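Glutathione transferase o1 (Bombyx mori, PDB 3RBT) probably acts as an omega-class glutathione transferase, joining glutathione to electrophiles or using it to reduce dehydroascorbate. Local coordinates at residues A[30-38]-A[233-244]; A[41-50]-A[99-108]. All coordinates share one frame; numbering follows the deposited sequence.

Interaction 1: residues A[30-38]-A[233-244]; sequences YHVDMNPYG and YYKNARAHSMGY
Asn35 and Met242 bring the backbones closest, with CA atoms 5.0 Å apart, where a type II turn from Val32 to Asn35 leads into helix 36-47 and the chain leaving helix 227-237 runs past. Asn35, the N-cap of helix 36-47, sits in the strand-to-helix loop of the thioredoxin-like domain, where omega-class relatives carry their catalytic cysteine. With CG anti to the backbone N (chi1 179°), its ND2 reaches Gly243 O at 2.8 Å and Ser241 O at 3.0 Å; both acceptors lie close to the amide plane, and each takes one N-H. Its OD1 accepts from Gly38 N, a capping bond that fixes the amide's rotation. Met34 sets CG over the centre of the Tyr233 ring, 3.7 Å from its centroid and 9° off the normal, with SD farther out in a loose Met-aromatic contact. A water joins Met34 O to Tyr234 OH. Tyr244 CB covers a face of Tyr37, and the edge of Tyr244 is turned to that ring's face, an offset edge-to-face pair with planes at 87°. Around this, Met242 rests on helix 113-138, Arg185 of helix 174-186 binds Met34 O and Tyr234 OH, and His31 ties the segment to strand 52-56.

Interaction 2: residues A[41-50]-A[99-108]; sequences VLLVLEAKRI and LDEKYTRHTL
Lys48 and Asp100 form a salt bridge where helices 36-47 and 92-102 end beside each other, two helices of the thioredoxin-like N-terminal domain of a glutathione transferase. Arg49, with positive phi, closes the first helix in a Schellman motif, and Tyr103 is where the second leaves helical geometry. From CB, Lys48 turns its CG anti to the carbonyl carbon (chi1 -58°), which lays CG against Leu108 CD1 at 3.8 Å. CD passes Leu99 O at 3.6 Å. The bend at chi3 (56°) brings CE to 3.1 Å from Tyr103 O, and that at chi4 turns NZ in among the carbonyls: it donates to Tyr103 O at 2.8 Å and to Arg105 O at 2.9 Å, weakly to His106 O, and meets Asp100 OD1. The end of helix 92-102 and the loop after it thus wrap around one ammonium group, whose positive charge is probably stabilised by the loop carbonyls of 103-106 and the Asp100 carboxylate. With an alanine in place of Lys48, the carbonyls of Tyr103 and Arg105 and the Asp100 carboxylate would probably lose their shared donor, and the 103-106 loop would be less firmly held. Next to the polar cluster, Leu99 packs its two methyls separately, CD1 3.9 Å from Leu45 CD2 and CD2 near Ile50 CD1. Ile50 in turn lies over one face of the Tyr103 ring, CG1 13° off the normal, and Val44 CG1 meets Leu108 CD1. Asp100 OD1 is gripped twice: Lys48 NZ comes in on its anti side, 2.9 Å away, while Leu108 N donates from the syn side, also at 2.9 Å.

Overall arrangement
Both interactions draw on helix 36-47: interaction 1 uses its first turn and interaction 2 its later turns and C-terminal end, nested inside the long loop that interaction 1 closes. Their centres lie about 23 Å apart, and they touch where His31 packs on Leu42. In interaction 1 Asn35, Pro36 and Met242 are buried while Tyr244 is exposed; in interaction 2 Val44, Lys48, Leu99 and Asp100 are buried while Arg49 and His106 are exposed. Interaction 1 joins the thioredoxin-like domain to the end of helix 227-237 and the tail after it through a neutral amide, aromatic faces and a water. Interaction 2 stays within that domain, where leucines and valines pack beside a buried lysine and carboxylate; nearby, Glu101 forms a salt bridge with Lys116 of the second subunit.

Interaction 1: residues A[30-38]-A[233-244]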
loop_
_atom_site.group_PDB
_atom_site.type_symbol
_atom_site.label_atom_id
_atom_site.label_comp_id
_atom_site.label_asym_id
_atom_site.label_seq_id
_atom_site.Cartn_x
_atom_site.Cartn_y
_atom_site.Cartn_z
ATOM N N TYR A 30 -14.552 -11.605 8.930
ATOM C CA TYR A 30 -13.846 -12.821 9.319
ATOM C C TYR A 30 -12.529 -12.412 9.978
ATOM O O TYR A 30 -11.672 -11.783 9.353
ATOM C CB TYR A 30 -13.579 -13.719 8.108
ATOM C CG TYR A 30 -14.821 -14.270 7.435
ATOM C CD1 TYR A 30 -15.457 -13.552 6.428
ATOM C CD2 TYR A 30 -15.340 -15.518 7.784
ATOM C CE1 TYR A 30 -16.597 -14.048 5.796
ATOM C CE2 TYR A 30 -16.487 -16.022 7.161
ATOM C CZ TYR A 30 -17.099 -15.277 6.156
ATOM O OH TYR A 30 -18.224 -15.738 5.509
ATOM N N HIS A 31 -12.381 -12.788 11.243
ATOM C CA HIS A 31 -11.368 -12.214 12.119
ATOM C C HIS A 31 -10.839 -13.279 13.062
ATOM O O HIS A 31 -11.615 -14.062 13.616
ATOM C CB HIS A 31 -12.008 -11.057 12.904
ATOM C CG HIS A 31 -11.204 -10.565 14.069
ATOM N ND1 HIS A 31 -9.982 -9.941 13.927
ATOM C CD2 HIS A 31 -11.478 -10.559 15.396
ATOM C CE1 HIS A 31 -9.527 -9.594 15.119
ATOM N NE2 HIS A 31 -10.417 -9.958 16.028
ATOM N N VAL A 32 -9.520 -13.343 13.215
ATOM C CA VAL A 32 -8.933 -14.190 14.252
ATOM C C VAL A 32 -8.800 -13.374 15.539
ATOM O O VAL A 32 -8.184 -12.311 15.544
ATOM C CB VAL A 32 -7.548 -14.735 13.858
ATOM C CG1 VAL A 32 -6.940 -15.511 15.025
ATOM C CG2 VAL A 32 -7.649 -15.618 12.631
ATOM N N ASP A 33 -9.361 -13.888 16.627
ATOM C CA ASP A 33 -9.331 -13.213 17.919
ATOM C C ASP A 33 -7.922 -12.714 18.242
ATOM O O ASP A 33 -6.959 -13.443 18.072
ATOM C CB ASP A 33 -9.829 -14.165 19.017
ATOM C CG ASP A 33 -10.970 -13.576 19.823
ATOM O OD1 ASP A 33 -11.279 -12.374 19.651
ATOM O OD2 ASP A 33 -11.572 -14.312 20.629
ATOM N N MET A 34 -7.812 -11.459 18.684
ATOM C CA MET A 34 -6.521 -10.839 19.032
ATOM C C MET A 34 -5.644 -10.429 17.834
ATOM O O MET A 34 -4.528 -9.945 18.030
ATOM C CB MET A 34 -5.709 -11.721 19.996
ATOM C CG MET A 34 -6.376 -12.007 21.335
ATOM S SD MET A 34 -6.839 -10.507 22.236
ATOM C CE MET A 34 -6.715 -11.110 23.915
ATOM N N ASN A 35 -6.121 -10.636 16.609
ATOM C CA ASN A 35 -5.358 -10.192 15.427
ATOM C C ASN A 35 -5.497 -8.680 15.256
ATOM O O ASN A 35 -6.613 -8.177 15.123
ATOM C CB ASN A 35 -5.792 -10.916 14.149
ATOM C CG ASN A 35 -5.033 -10.438 12.915
ATOM O OD1 ASN A 35 -5.528 -9.594 12.157
ATOM N ND2 ASN A 35 -3.827 -10.968 12.713
ATOM N N PRO A 36 -4.367 -7.961 15.276
ATOM C CA PRO A 36 -4.344 -6.491 15.196
ATOM C C PRO A 36 -4.837 -5.912 13.855
ATOM O O PRO A 36 -5.355 -4.801 13.836
ATOM C CB PRO A 36 -2.863 -6.152 15.410
ATOM C CG PRO A 36 -2.113 -7.384 14.924
ATOM C CD PRO A 36 -3.005 -8.532 15.353
ATOM N N TYR A 37 -4.667 -6.645 12.752
ATOM C CA TYR A 37 -5.193 -6.216 11.444
ATOM C C TYR A 37 -6.720 -6.237 11.425
ATOM O O TYR A 37 -7.359 -5.347 10.836
ATOM C CB TYR A 37 -4.617 -7.067 10.314
ATOM C CG TYR A 37 -3.123 -6.858 10.103
ATOM C CD1 TYR A 37 -2.643 -5.739 9.412
ATOM C CD2 TYR A 37 -2.194 -7.765 10.629
ATOM C CE1 TYR A 37 -1.259 -5.537 9.228
ATOM C CE2 TYR A 37 -0.815 -7.579 10.443
ATOM C CZ TYR A 37 -0.360 -6.465 9.746
ATOM O OH TYR A 37 0.988 -6.287 9.581
ATOM N N GLY A 38 -7.305 -7.232 12.098
ATOM C CA GLY A 38 -8.745 -7.262 12.332
ATOM C C GLY A 38 -9.192 -6.183 13.307
ATOM O O GLY A 38 -10.242 -5.582 13.121
ATOM N N TYR A 233 -2.145 -13.504 26.754
ATOM C CA TYR A 233 -2.375 -14.006 25.400
ATOM C C TYR A 233 -1.087 -14.248 24.615
ATOM O O TYR A 233 -0.885 -15.335 24.067
ATOM C CB TYR A 233 -3.282 -13.089 24.567
ATOM C CG TYR A 233 -3.341 -13.581 23.132
ATOM C CD1 TYR A 233 -2.532 -13.019 22.139
ATOM C CD2 TYR A 233 -4.157 -14.658 22.783
ATOM C CE1 TYR A 233 -2.558 -13.500 20.825
ATOM C CE2 TYR A 233 -4.195 -15.141 21.475
ATOM C CZ TYR A 233 -3.391 -14.560 20.507
ATOM O OH TYR A 233 -3.430 -15.042 19.227
ATOM N N TYR A 234 -0.235 -13.229 24.531
ATOM C CA TYR A 234 0.963 -13.335 23.704
ATOM C C TYR A 234 2.018 -14.307 24.241
ATOM O O TYR A 234 2.713 -14.945 23.451
ATOM C CB TYR A 234 1.538 -11.952 23.351
ATOM C CG TYR A 234 0.746 -11.288 22.231
ATOM C CD1 TYR A 234 -0.053 -10.175 22.473
ATOM C CD2 TYR A 234 0.779 -11.804 20.935
ATOM C CE1 TYR A 234 -0.794 -9.581 21.441
ATOM C CE2 TYR A 234 0.046 -11.229 19.901
ATOM C CZ TYR A 234 -0.740 -10.123 20.157
ATOM O OH TYR A 234 -1.457 -9.569 19.131
ATOM N N LYS A 235 2.130 -14.446 25.562
ATOM C CA LYS A 235 3.088 -15.409 26.116
ATOM C C LYS A 235 2.761 -16.837 25.657
ATOM O O LYS A 235 3.653 -17.580 25.264
ATOM C CB LYS A 235 3.216 -15.304 27.645
ATOM C CG LYS A 235 1.986 -15.702 28.450
ATOM C CD LYS A 235 2.370 -16.354 29.785
ATOM C CE LYS A 235 2.759 -15.345 30.865
ATOM N NZ LYS A 235 3.127 -16.056 32.136
ATOM N N ASN A 236 1.476 -17.187 25.653
ATOM C CA ASN A 236 1.024 -18.514 25.236
ATOM C C ASN A 236 0.918 -18.726 23.726
ATOM O O ASN A 236 1.314 -19.775 23.219
ATOM C CB ASN A 236 -0.308 -18.864 25.908
ATOM C CG ASN A 236 -0.137 -19.250 27.363
ATOM O OD1 ASN A 236 0.752 -20.042 27.712
ATOM N ND2 ASN A 236 -0.988 -18.701 28.226
ATOM N N ALA A 237 0.380 -17.742 23.013
ATOM C CA ALA A 237 0.135 -17.891 21.576
ATOM C C ALA A 237 1.287 -17.385 20.725
ATOM O O ALA A 237 1.418 -17.777 19.560
ATOM C CB ALA A 237 -1.158 -17.196 21.172
ATOM N N ARG A 238 2.115 -16.522 21.317
ATOM C CA ARG A 238 3.187 -15.821 20.602
ATOM C C ARG A 238 2.590 -15.035 19.420
ATOM O O ARG A 238 1.518 -14.439 19.570
ATOM C CB ARG A 238 4.313 -16.794 20.211
ATOM C CG ARG A 238 4.918 -17.535 21.418
ATOM C CD ARG A 238 5.719 -18.756 20.986
ATOM N NE ARG A 238 6.739 -18.374 20.018
ATOM C CZ ARG A 238 7.129 -19.113 18.987
ATOM N NH1 ARG A 238 6.603 -20.312 18.769
ATOM N NH2 ARG A 238 8.067 -18.645 18.178
ATOM N N ALA A 239 3.246 -15.041 18.258
ATOM C CA ALA A 239 2.768 -14.254 17.109
ATOM C C ALA A 239 2.139 -15.094 15.985
ATOM O O ALA A 239 1.951 -14.607 14.865
ATOM C CB ALA A 239 3.896 -13.387 16.558
ATOM N N HIS A 240 1.797 -16.344 16.291
ATOM C CA HIS A 240 1.341 -17.301 15.270
ATOM C C HIS A 240 0.138 -16.823 14.460
ATOM O O HIS A 240 0.004 -17.130 13.265
ATOM C CB HIS A 240 1.077 -18.669 15.904
ATOM C CG HIS A 240 2.331 -19.388 16.307
ATOM N ND1 HIS A 240 2.545 -19.857 17.586
ATOM C CD2 HIS A 240 3.445 -19.700 15.602
ATOM C CE1 HIS A 240 3.728 -20.437 17.649
ATOM N NE2 HIS A 240 4.297 -20.354 16.457
ATOM N N SER A 241 -0.710 -16.042 15.115
ATOM C CA SER A 241 -1.941 -15.555 14.523
ATOM C C SER A 241 -2.015 -14.008 14.486
ATOM O O SER A 241 -3.089 -13.424 14.344
ATOM C CB SER A 241 -3.115 -16.216 15.261
ATOM O OG SER A 241 -4.014 -15.273 15.798
ATOM N N MET A 242 -0.847 -13.368 14.562
ATOM C CA MET A 242 -0.704 -11.908 14.628
ATOM C C MET A 242 -0.495 -11.207 13.259
ATOM O O MET A 242 -0.712 -10.000 13.141
ATOM C CB MET A 242 0.465 -11.577 15.572
ATOM C CG MET A 242 0.606 -10.117 15.998
ATOM S SD MET A 242 2.001 -9.877 17.132
ATOM C CE MET A 242 2.169 -8.094 17.038
ATOM N N GLY A 243 -0.066 -11.956 12.242
ATOM C CA GLY A 243 0.237 -11.383 10.919
ATOM C C GLY A 243 -0.966 -11.034 10.053
ATOM O O GLY A 243 -2.115 -11.127 10.493
ATOM N N TYR A 244 -0.702 -10.622 8.815
ATOM C CA TYR A 244 -1.776 -10.327 7.857
ATOM C C TYR A 244 -2.178 -11.575 7.043
ATOM O O TYR A 244 -3.018 -11.516 6.149
ATOM C CB TYR A 244 -1.412 -9.134 6.959
ATOM C CG TYR A 244 -0.107 -9.282 6.198
ATOM C CD1 TYR A 244 -0.068 -9.925 4.960
ATOM C CD2 TYR A 244 1.084 -8.767 6.712
ATOM C CE1 TYR A 244 1.126 -10.060 4.254
ATOM C CE2 TYR A 244 2.292 -8.903 6.017
ATOM C CZ TYR A 244 2.302 -9.550 4.790
ATOM O OH TYR A 244 3.483 -9.683 4.094
HETATM O O HOH W 1 -2.262 -11.734 17.583
#

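Interaction 2: residues A[41-50]-A[99-108]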
loop_
_atom_site.group_PDB
_atom_site.type_symbol
_atom_site.label_atom_id
_atom_site.label_comp_id
_atom_site.label_asym_id
_atom_site.label_seq_id
_atom_site.Cartn_x
_atom_site.Cartn_y
_atom_site.Cartn_z
ATOM N N VAL A 41 -9.756 -3.011 11.470
ATOM C CA VAL A 41 -11.013 -2.980 10.749
ATOM C C VAL A 41 -12.196 -2.846 11.717
ATOM O O VAL A 41 -13.160 -2.145 11.414
ATOM C CB VAL A 41 -11.175 -4.210 9.817
ATOM C CG1 VAL A 41 -12.501 -4.136 9.060
ATOM C CG2 VAL A 41 -10.001 -4.283 8.824
ATOM N N LEU A 42 -12.125 -3.501 12.876
ATOM C CA LEU A 42 -13.167 -3.327 13.902
ATOM C C LEU A 42 -13.298 -1.866 14.355
ATOM O O LEU A 42 -14.404 -1.368 14.529
ATOM C CB LEU A 42 -12.939 -4.249 15.115
ATOM C CG LEU A 42 -13.179 -5.750 14.896
ATOM C CD1 LEU A 42 -12.629 -6.573 16.069
ATOM C CD2 LEU A 42 -14.667 -6.047 14.674
ATOM N N LEU A 43 -12.167 -1.196 14.548
ATOM C CA LEU A 43 -12.160 0.222 14.940
ATOM C C LEU A 43 -12.854 1.130 13.915
ATOM O O LEU A 43 -13.680 1.972 14.280
ATOM C CB LEU A 43 -10.725 0.708 15.175
ATOM C CG LEU A 43 -9.989 0.087 16.364
ATOM C CD1 LEU A 43 -8.515 0.553 16.402
ATOM C CD2 LEU A 43 -10.710 0.321 17.702
ATOM N N VAL A 44 -12.510 0.939 12.641
ATOM C CA VAL A 44 -13.071 1.727 11.537
ATOM C C VAL A 44 -14.574 1.502 11.384
ATOM O O VAL A 44 -15.346 2.466 11.319
ATOM C CB VAL A 44 -12.297 1.465 10.213
ATOM C CG1 VAL A 44 -12.986 2.139 9.013
ATOM C CG2 VAL A 44 -10.866 1.968 10.357
ATOM N N LEU A 45 -14.991 0.239 11.351
ATOM C CA LEU A 45 -16.421 -0.104 11.296
ATOM C C LEU A 45 -17.220 0.591 12.389
ATOM O O LEU A 45 -18.315 1.122 12.148
ATOM C CB LEU A 45 -16.612 -1.613 11.435
ATOM C CG LEU A 45 -16.280 -2.494 10.228
ATOM C CD1 LEU A 45 -15.991 -3.900 10.714
ATOM C CD2 LEU A 45 -17.432 -2.489 9.213
ATOM N N GLU A 46 -16.667 0.576 13.595
ATOM C CA GLU A 46 -17.313 1.177 14.754
ATOM C C GLU A 46 -17.321 2.705 14.600
ATOM O O GLU A 46 -18.361 3.340 14.761
ATOM C CB GLU A 46 -16.593 0.731 16.036
ATOM C CG GLU A 46 -17.440 0.769 17.309
ATOM C CD GLU A 46 -18.453 -0.365 17.405
ATOM O OE1 GLU A 46 -18.072 -1.550 17.343
ATOM O OE2 GLU A 46 -19.646 -0.066 17.560
ATOM N N ALA A 47 -16.175 3.282 14.233
ATOM C CA ALA A 47 -16.072 4.730 13.987
ATOM C C ALA A 47 -17.082 5.214 12.949
ATOM O O ALA A 47 -17.661 6.288 13.093
ATOM C CB ALA A 47 -14.663 5.106 13.562
ATOM N N LYS A 48 -17.295 4.405 11.912
ATOM C CA LYS A 48 -18.224 4.774 10.842
ATOM C C LYS A 48 -19.649 4.324 11.138
ATOM O O LYS A 48 -20.568 4.605 10.369
ATOM C CB LYS A 48 -17.725 4.264 9.490
ATOM C CG LYS A 48 -16.315 4.801 9.135
ATOM C CD LYS A 48 -16.041 4.755 7.656
ATOM C CE LYS A 48 -17.108 5.525 6.860
ATOM N NZ LYS A 48 -16.774 6.964 6.685
ATOM N N ARG A 49 -19.826 3.643 12.270
ATOM C CA ARG A 49 -21.145 3.227 12.742
ATOM C C ARG A 49 -21.865 2.390 11.680
ATOM O O ARG A 49 -23.016 2.646 11.321
ATOM C CB ARG A 49 -21.952 4.451 13.196
ATOM C CG ARG A 49 -21.249 5.209 14.329
ATOM C CD ARG A 49 -22.057 6.371 14.832
ATOM N NE ARG A 49 -21.709 6.698 16.215
ATOM C CZ ARG A 49 -22.488 7.393 17.037
ATOM N NH1 ARG A 49 -23.670 7.841 16.623
ATOM N NH2 ARG A 49 -22.089 7.636 18.281
ATOM N N ILE A 50 -21.143 1.397 11.169
ATOM C CA ILE A 50 -21.661 0.444 10.189
ATOM C C ILE A 50 -21.973 -0.852 10.928
ATOM O O ILE A 50 -21.192 -1.318 11.762
ATOM C CB ILE A 50 -20.624 0.173 9.064
ATOM C CG1 ILE A 50 -20.187 1.486 8.394
ATOM C CG2 ILE A 50 -21.181 -0.814 8.029
ATOM C CD1 ILE A 50 -18.838 1.377 7.660
ATOM N N LEU A 99 -14.296 1.240 3.154
ATOM C CA LEU A 99 -15.325 1.666 4.102
ATOM C C LEU A 99 -15.437 3.180 4.191
ATOM O O LEU A 99 -16.544 3.710 4.261
ATOM C CB LEU A 99 -15.062 1.078 5.494
ATOM C CG LEU A 99 -15.124 -0.458 5.574
ATOM C CD1 LEU A 99 -14.664 -0.943 6.943
ATOM C CD2 LEU A 99 -16.547 -0.950 5.258
ATOM N N ASP A 100 -14.299 3.874 4.173
ATOM C CA ASP A 100 -14.315 5.333 4.273
ATOM C C ASP A 100 -14.874 6.035 3.031
ATOM O O ASP A 100 -15.453 7.126 3.143
ATOM C CB ASP A 100 -12.943 5.908 4.635
ATOM C CG ASP A 100 -13.050 7.253 5.325
ATOM O OD1 ASP A 100 -13.951 7.416 6.164
ATOM O OD2 ASP A 100 -12.234 8.143 5.052
ATOM N N GLU A 101 -14.701 5.406 1.873
ATOM C CA GLU A 101 -15.253 5.874 0.588
ATOM C C GLU A 101 -16.721 5.484 0.385
ATOM O O GLU A 101 -17.533 6.289 -0.064
ATOM C CB GLU A 101 -14.446 5.276 -0.570
ATOM C CG GLU A 101 -13.067 5.841 -0.752
ATOM C CD GLU A 101 -12.258 5.149 -1.839
ATOM O OE1 GLU A 101 -11.074 5.494 -1.978
ATOM O OE2 GLU A 101 -12.773 4.262 -2.551
ATOM N N LYS A 102 -17.052 4.233 0.682
ATOM C CA LYS A 102 -18.408 3.712 0.462
ATOM C C LYS A 102 -19.443 4.439 1.329
ATOM O O LYS A 102 -20.531 4.798 0.863
ATOM C CB LYS A 102 -18.448 2.206 0.741
ATOM C CG LYS A 102 -19.805 1.520 0.481
ATOM C CD LYS A 102 -20.222 1.574 -0.986
ATOM C CE LYS A 102 -21.514 0.793 -1.201
ATOM N NZ LYS A 102 -21.949 0.804 -2.622
ATOM N N TYR A 103 -19.083 4.650 2.590
ATOM C CA TYR A 103 -19.979 5.251 3.568
ATOM C C TYR A 103 -19.504 6.676 3.847
ATOM O O TYR A 103 -18.448 6.886 4.432
ATOM C CB TYR A 103 -20.019 4.390 4.836
ATOM C CG TYR A 103 -20.402 2.945 4.557
ATOM C CD1 TYR A 103 -19.422 1.970 4.358
ATOM C CD2 TYR A 103 -21.748 2.561 4.464
ATOM C CE1 TYR A 103 -19.769 0.646 4.090
ATOM C CE2 TYR A 103 -22.108 1.238 4.194
ATOM C CZ TYR A 103 -21.108 0.288 4.011
ATOM O OH TYR A 103 -21.444 -1.014 3.748
ATOM N N THR A 104 -20.293 7.640 3.392
ATOM C CA THR A 104 -19.920 9.056 3.391
ATOM C C THR A 104 -20.041 9.749 4.758
ATOM O O THR A 104 -19.350 10.730 5.012
ATOM C CB THR A 104 -20.733 9.833 2.334
ATOM O OG1 THR A 104 -22.116 9.506 2.477
ATOM C CG2 THR A 104 -20.282 9.451 0.911
ATOM N N ARG A 105 -20.916 9.249 5.626
ATOM C CA ARG A 105 -21.006 9.744 7.005
ATOM C C ARG A 105 -19.756 9.374 7.806
ATOM O O ARG A 105 -19.146 8.335 7.559
ATOM C CB ARG A 105 -22.250 9.184 7.705
ATOM C CG ARG A 105 -23.518 10.027 7.512
ATOM C CD ARG A 105 -24.661 9.520 8.393
ATOM N NE ARG A 105 -25.703 8.841 7.618
ATOM C CZ ARG A 105 -26.473 7.851 8.072
ATOM N NH1 ARG A 105 -27.400 7.318 7.283
ATOM N NH2 ARG A 105 -26.319 7.386 9.310
ATOM N N HIS A 106 -19.392 10.228 8.764
ATOM C CA HIS A 106 -18.275 9.986 9.689
ATOM C C HIS A 106 -16.953 9.676 8.972
ATOM O O HIS A 106 -16.301 8.668 9.259
ATOM C CB HIS A 106 -18.625 8.866 10.672
ATOM C CG HIS A 106 -20.043 8.909 11.151
ATOM N ND1 HIS A 106 -20.531 9.933 11.933
ATOM C CD2 HIS A 106 -21.080 8.062 10.947
ATOM C CE1 HIS A 106 -21.807 9.713 12.197
ATOM N NE2 HIS A 106 -22.162 8.581 11.615
ATOM N N THR A 107 -16.573 10.556 8.051
ATOM C CA THR A 107 -15.362 10.383 7.245
ATOM C C THR A 107 -14.104 10.440 8.125
ATOM O O THR A 107 -14.046 11.196 9.104
ATOM C CB THR A 107 -15.314 11.408 6.069
ATOM O OG1 THR A 107 -14.047 11.324 5.401
ATOM C CG2 THR A 107 -15.490 12.809 6.570
ATOM N N LEU A 108 -13.122 9.612 7.787
ATOM C CA LEU A 108 -11.955 9.419 8.639
ATOM C C LEU A 108 -10.693 10.004 8.034
ATOM O O LEU A 108 -9.878 10.573 8.758
ATOM C CB LEU A 108 -11.754 7.932 8.999
ATOM C CG LEU A 108 -12.811 7.348 9.954
ATOM C CD1 LEU A 108 -12.728 5.832 9.996
ATOM C CD2 LEU A 108 -12.709 7.950 11.369
#